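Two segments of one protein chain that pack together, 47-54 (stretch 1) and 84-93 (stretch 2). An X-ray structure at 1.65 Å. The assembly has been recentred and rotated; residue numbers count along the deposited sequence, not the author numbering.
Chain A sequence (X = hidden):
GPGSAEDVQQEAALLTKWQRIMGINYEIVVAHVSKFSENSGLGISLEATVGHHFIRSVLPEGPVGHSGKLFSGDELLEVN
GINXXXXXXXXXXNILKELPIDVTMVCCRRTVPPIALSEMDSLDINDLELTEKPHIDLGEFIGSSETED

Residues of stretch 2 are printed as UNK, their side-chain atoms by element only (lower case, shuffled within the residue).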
ATOM      1  N   GLU A  47      11.725   1.461  -3.443  1.00 22.02           N
ATOM      2  CA  GLU A  47      12.539   1.342  -4.629  1.00 22.37           C
ATOM      3  C   GLU A  47      11.614   1.242  -5.799  1.00 22.88           C
ATOM      4  O   GLU A  47      10.437   0.958  -5.649  1.00 25.38           O
ATOM      5  CB  GLU A  47      13.460   0.146  -4.557  1.00 23.93           C
ATOM      6  CG  GLU A  47      12.753  -1.166  -4.373  1.00 25.43           C
ATOM      7  CD  GLU A  47      13.737  -2.265  -4.051  1.00 48.59           C
ATOM      8  OE1 GLU A  47      13.320  -3.436  -3.961  1.00 51.50           O
ATOM      9  OE2 GLU A  47      14.933  -1.944  -3.877  1.00 58.08           O
ATOM     10  N   ALA A  48      12.135   1.488  -6.976  1.00 19.57           N
ATOM     11  CA  ALA A  48      11.204   1.557  -8.096  1.00 18.49           C
ATOM     12  C   ALA A  48      11.815   1.090  -9.385  1.00 24.37           C
ATOM     13  O   ALA A  48      13.025   1.109  -9.561  1.00 27.36           O
ATOM     14  CB  ALA A  48      10.699   2.994  -8.258  1.00 24.03           C
ATOM     15  N   THR A  49      10.948   0.694 -10.300  1.00 22.12           N
ATOM     16  CA  THR A  49      11.332   0.559 -11.697  1.00 22.98           C
ATOM     17  C   THR A  49      10.430   1.544 -12.440  1.00 25.83           C
ATOM     18  O   THR A  49       9.740   2.341 -11.815  1.00 25.37           O
ATOM     19  CB  THR A  49      11.142  -0.842 -12.215  1.00 26.77           C
ATOM     20  OG1 THR A  49       9.766  -1.223 -12.079  1.00 29.04           O
ATOM     21  CG2 THR A  49      12.004  -1.820 -11.447  1.00 29.87           C
ATOM     22  N   VAL A  50      10.451   1.522 -13.757  1.00 26.63           N
ATOM     23  CA  VAL A  50       9.593   2.430 -14.520  1.00 23.78           C
ATOM     24  C   VAL A  50       8.145   1.976 -14.408  1.00 20.96           C
ATOM     25  O   VAL A  50       7.783   0.908 -14.890  1.00 25.78           O
ATOM     26  CB  VAL A  50      10.041   2.470 -15.983  1.00 27.52           C
ATOM     27  CG1 VAL A  50       9.087   3.305 -16.845  1.00 29.53           C
ATOM     28  CG2 VAL A  50      11.480   3.030 -16.050  1.00 29.37           C
ATOM     29  N   GLY A  51       7.333   2.784 -13.740  1.00 20.69           N
ATOM     30  CA  GLY A  51       5.921   2.515 -13.588  1.00 24.10           C
ATOM     31  C   GLY A  51       5.556   1.550 -12.472  1.00 21.28           C
ATOM     32  O   GLY A  51       4.404   1.116 -12.401  1.00 23.29           O
ATOM     33  N   HIS A  52       6.519   1.217 -11.603  1.00 19.97           N
ATOM     34  CA  HIS A  52       6.221   0.332 -10.462  1.00 18.10           C
ATOM     35  C   HIS A  52       6.967   0.762  -9.237  1.00 19.24           C
ATOM     36  O   HIS A  52       8.162   1.063  -9.301  1.00 21.06           O
ATOM     37  CB  HIS A  52       6.593  -1.120 -10.778  1.00 20.91           C
ATOM     38  CG  HIS A  52       5.865  -1.664 -11.954  1.00 23.44           C
ATOM     39  ND1 HIS A  52       4.594  -2.190 -11.864  1.00 24.66           N
ATOM     40  CD2 HIS A  52       6.219  -1.740 -13.259  1.00 26.67           C
ATOM     41  CE1 HIS A  52       4.195  -2.574 -13.066  1.00 32.09           C
ATOM     42  NE2 HIS A  52       5.166  -2.324 -13.929  1.00 26.26           N
ATOM     43  N   HIS A  53       6.277   0.768  -8.098  1.00 17.58           N
ATOM     44  CA  HIS A  53       6.935   1.194  -6.867  1.00 18.58           C
ATOM     45  C   HIS A  53       6.793   0.135  -5.808  1.00 18.91           C
ATOM     46  O   HIS A  53       5.710  -0.431  -5.670  1.00 20.14           O
ATOM     47  CB  HIS A  53       6.346   2.523  -6.426  1.00 19.46           C
ATOM     48  CG  HIS A  53       6.681   3.626  -7.377  1.00 21.09           C
ATOM     49  ND1 HIS A  53       5.984   3.838  -8.548  1.00 23.31           N
ATOM     50  CD2 HIS A  53       7.721   4.492  -7.391  1.00 25.80           C
ATOM     51  CE1 HIS A  53       6.548   4.829  -9.218  1.00 23.62           C
ATOM     52  NE2 HIS A  53       7.613   5.232  -8.544  1.00 22.78           N
ATOM     53  N   PHE A  54       7.898  -0.147  -5.093  1.00 19.56           N
ATOM     54  CA  PHE A  54       7.942  -1.290  -4.173  1.00 18.49           C
ATOM     55  C   PHE A  54       8.407  -0.856  -2.814  1.00 19.84           C
ATOM     56  O   PHE A  54       9.180   0.097  -2.692  1.00 21.83           O
ATOM     57  CB  PHE A  54       8.888  -2.365  -4.688  1.00 18.50           C
ATOM     58  CG  PHE A  54       8.558  -2.853  -6.083  1.00 19.37           C
ATOM     59  CD1 PHE A  54       7.647  -3.884  -6.263  1.00 19.47           C
ATOM     60  CD2 PHE A  54       9.157  -2.269  -7.182  1.00 22.24           C
ATOM     61  CE1 PHE A  54       7.307  -4.336  -7.535  1.00 22.88           C
ATOM     62  CE2 PHE A  54       8.851  -2.715  -8.508  1.00 22.18           C
ATOM     63  CZ  PHE A  54       7.905  -3.767  -8.673  1.00 24.56           C
ATOM     64  N   UNK A  84      -1.665   4.488  -7.382  1.00 19.71           N
ATOM     65  CA  UNK A  84      -0.229   4.620  -7.485  1.00 18.63           C
ATOM     66  C   UNK A  84       0.355   3.797  -8.628  1.00 18.31           C
ATOM     67  O   UNK A  84       1.452   4.098  -9.112  1.00 20.80           O
ATOM     68  c   UNK A  84       0.489   6.409  -5.028  1.00 22.14           C
ATOM     69  c   UNK A  84       0.613   4.298  -3.663  1.00 20.38           C
ATOM     70  c   UNK A  84       0.023   4.984  -4.916  1.00 17.92           C
ATOM     71  c   UNK A  84       0.440   4.203  -6.157  1.00 19.98           C
ATOM     72  N   UNK A  85      -0.330   2.723  -9.048  1.00 17.66           N
ATOM     73  CA  UNK A  85       0.216   1.868 -10.093  1.00 18.58           C
ATOM     74  C   UNK A  85       0.421   2.606 -11.409  1.00 22.02           C
ATOM     75  O   UNK A  85      -0.485   3.242 -11.927  1.00 21.27           O
ATOM     76  c   UNK A  85      -0.701   0.655 -10.313  1.00 20.21           C
ATOM     77  c   UNK A  85      -1.272  -1.385 -11.589  1.00 21.28           C
ATOM     78  c   UNK A  85      -0.242  -0.296 -11.425  1.00 22.05           C
ATOM     79  c   UNK A  85       1.134  -0.899 -11.074  1.00 21.21           C
ATOM     80  N   UNK A  86       1.641   2.556 -11.927  1.00 19.80           N
ATOM     81  CA  UNK A  86       1.915   3.138 -13.229  1.00 20.32           C
ATOM     82  C   UNK A  86       2.145   4.639 -13.209  1.00 20.82           C
ATOM     83  O   UNK A  86       2.347   5.229 -14.280  1.00 24.13           O
ATOM     84  N   UNK A  87       2.132   5.249 -12.021  1.00 17.45           N
ATOM     85  CA  UNK A  87       2.392   6.670 -11.888  1.00 19.60           C
ATOM     86  C   UNK A  87       3.895   6.956 -11.891  1.00 24.67           C
ATOM     87  O   UNK A  87       4.717   6.055 -11.708  1.00 23.66           O
ATOM     88  o   UNK A  87      -1.907   7.364 -11.545  1.00 31.18           O
ATOM     89  c   UNK A  87      -0.697   7.701 -11.454  1.00 36.13           C
ATOM     90  c   UNK A  87       0.203   6.970 -10.436  1.00 21.43           C
ATOM     91  o   UNK A  87      -0.219   8.622 -12.140  1.00 33.95           O
ATOM     92  c   UNK A  87       1.741   7.229 -10.596  1.00 20.61           C
ATOM     93  N   UNK A  88       4.282   8.207 -12.130  1.00 20.71           N
ATOM     94  CA  UNK A  88       5.710   8.510 -12.120  1.00 18.16           C
ATOM     95  C   UNK A  88       6.240   8.719 -10.709  1.00 17.68           C
ATOM     96  O   UNK A  88       5.471   8.809  -9.744  1.00 20.62           O
ATOM     97  c   UNK A  88       6.035   9.720 -13.035  1.00 19.35           C
ATOM     98  n   UNK A  88       4.871  11.805 -13.475  1.00 24.00           N
ATOM     99  c   UNK A  88       5.445  11.049 -12.546  1.00 25.23           C
ATOM    100  o   UNK A  88       5.541  11.405 -11.377  1.00 25.12           O
ATOM    101  N   UNK A  89       7.564   8.712 -10.573  1.00 17.85           N
ATOM    102  CA  UNK A  89       8.183   8.718  -9.239  1.00 18.88           C
ATOM    103  C   UNK A  89       7.749   9.929  -8.430  1.00 18.09           C
ATOM    104  O   UNK A  89       7.451   9.811  -7.251  1.00 19.75           O
ATOM    105  n   UNK A  89       9.793   6.300  -9.969  1.00 23.11           N
ATOM    106  c   UNK A  89      11.434   7.491 -10.786  1.00 21.55           C
ATOM    107  c   UNK A  89      10.514   5.498 -10.734  1.00 26.11           C
ATOM    108  c   UNK A  89      10.332   7.571 -10.002  1.00 21.68           C
ATOM    109  n   UNK A  89      11.531   6.188 -11.219  1.00 26.54           N
ATOM    110  c   UNK A  89       9.725   8.729  -9.277  1.00 19.55           C
ATOM    111  N   UNK A  90       7.736  11.103  -9.073  1.00 20.12           N
ATOM    112  CA  UNK A  90       7.409  12.300  -8.326  1.00 19.44           C
ATOM    113  C   UNK A  90       5.977  12.234  -7.826  1.00 21.39           C
ATOM    114  O   UNK A  90       5.716  12.579  -6.676  1.00 22.41           O
ATOM    115  c   UNK A  90       7.509  15.996  -9.190  1.00 25.46           C
ATOM    116  n   UNK A  90       8.640  16.493  -8.759  1.00 19.72           N
ATOM    117  o   UNK A  90       6.883  16.474 -10.156  1.00 33.93           O
ATOM    118  c   UNK A  90       7.034  14.765  -8.499  1.00 20.90           C
ATOM    119  c   UNK A  90       7.617  13.548  -9.167  1.00 21.18           C
ATOM    120  N   UNK A  91       5.054  11.767  -8.662  1.00 19.41           N
ATOM    121  CA  UNK A  91       3.669  11.730  -8.233  1.00 21.45           C
ATOM    122  C   UNK A  91       3.476  10.740  -7.076  1.00 21.22           C
ATOM    123  O   UNK A  91       2.768  11.042  -6.111  1.00 23.12           O
ATOM    124  c   UNK A  91       2.603  12.569 -10.372  1.00 30.53           C
ATOM    125  o   UNK A  91       2.978  13.719 -10.018  1.00 28.01           O
ATOM    126  o   UNK A  91       2.090  12.335 -11.490  1.00 29.57           O
ATOM    127  c   UNK A  91       2.757  11.393  -9.396  1.00 23.39           C
ATOM    128  N   UNK A  92       4.104   9.569  -7.155  1.00 18.97           N
ATOM    129  CA  UNK A  92       4.020   8.633  -6.028  1.00 17.51           C
ATOM    130  C   UNK A  92       4.561   9.234  -4.739  1.00 21.75           C
ATOM    131  O   UNK A  92       3.894   9.157  -3.715  1.00 22.28           O
ATOM    132  c   UNK A  92       4.746   7.323  -6.366  1.00 19.23           C
ATOM    133  c   UNK A  92       4.811   6.395  -5.157  1.00 21.34           C
ATOM    134  c   UNK A  92       3.996   6.619  -7.522  1.00 21.71           C
ATOM    135  N   UNK A  93       5.743   9.834  -4.790  1.00 20.04           N
ATOM    136  CA  UNK A  93       6.337  10.421  -3.589  1.00 20.24           C
ATOM    137  C   UNK A  93       5.453  11.523  -3.024  1.00 22.15           C
ATOM    138  O   UNK A  93       5.219  11.557  -1.798  1.00 25.07           O
ATOM    139  c   UNK A  93       7.737  10.964  -3.894  1.00 22.65           C
ATOM    140  c   UNK A  93       8.257  11.773  -2.710  1.00 31.77           C
ATOM    141  c   UNK A  93       8.660   9.809  -4.221  1.00 25.76           C
TER
HETATM  142  O   HOH W   1       3.671   2.674  -9.521  1.00 24.49           O

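Position 84 has four side-chain carbons that fork at the second, as in leucine. The fork is at the second carbon because the first, bonded to CA, carries a single further carbon. None of the four comes within 4.5 Å of stretch 1. This is Leu84, with chi1 m and chi2 t, and its backbone O accepts from the N of position 87 at 3.2 Å, within a type II turn that spans 84 to 87.

Position 85 repeats the count and the fork, so it is Leu85. CA-to-CB points sideways, yet the t, p rotamer brings the end of the chain nearer: CD1 lies 3.8 Å from His52 ND1 and 4.1 Å from Gly51 O, an apolar fill beside the turn of stretch 1.

Position 86 has no side-chain atoms and is Gly86. Its phi of 82° favours glycine by itself. Here the two backbones come nearest, with CA 4.1 Å from Gly51 CA. Gly86 N donates to Gly51 O at 3.2 Å, but the angle at hydrogen is only 125°, so the bond is weak; Gly86 CA adds a CA-H...O contact of 3.3 Å to the same Gly51 O.

Position 87 carries three carbons, the third bearing two oxygens: a carboxylate on a two-carbon arm, hence Glu87. The end of the side chain leads away, and the contact is made by the backbone, with Glu87 O 3.3 Å from His53 CE1, at the edge of that ring.

Position 88 has two carbons, the second bearing one oxygen and one nitrogen, the amide of Asn88. CA-to-CB points away from stretch 1. Asn88 OD1 instead accepts from the N of position 91 at 2.8 Å and 161°, capping the helix that follows.

Position 89 shows one carbon and then a five-membered ring of three carbons and two nitrogens, which identifies His89. ND1 lies 2.8 Å from His53 NE2 in a hydrogen bond for which either could be the donor. CE1 reaches Ala48 CB at 3.5 Å and Thr49 O at 3.4 Å.

Position 90, three carbons with the third bearing oxygen and nitrogen, is Gln90; it points away. Position 91, two carbons with two oxygens on the second, is Asp91, out of reach of stretch 1.

Position 92 has one carbon carrying two others, so it is Val92. CA-to-CB points toward stretch 1, and CG2 sits over one face of His53, 3.7 Å from the ring centroid and 21° off the normal. Position 93 has the same branched trio and is Val93, without a contact.

The contact centres on His53, which is buried and covered over 91 Å² of the 360 Å² total. Val92 covers a face while His89 meets it rim to rim, the planes at 85°. At its other nitrogen, water 1 lies 2.8 Å from His53 ND1 and donates to Leu84 O at 2.7 Å, linking ring to turn. The glycine pair closes the remaining end, backbone against backbone.

Stretch 2, residues 84-93: LLGENHQDVV
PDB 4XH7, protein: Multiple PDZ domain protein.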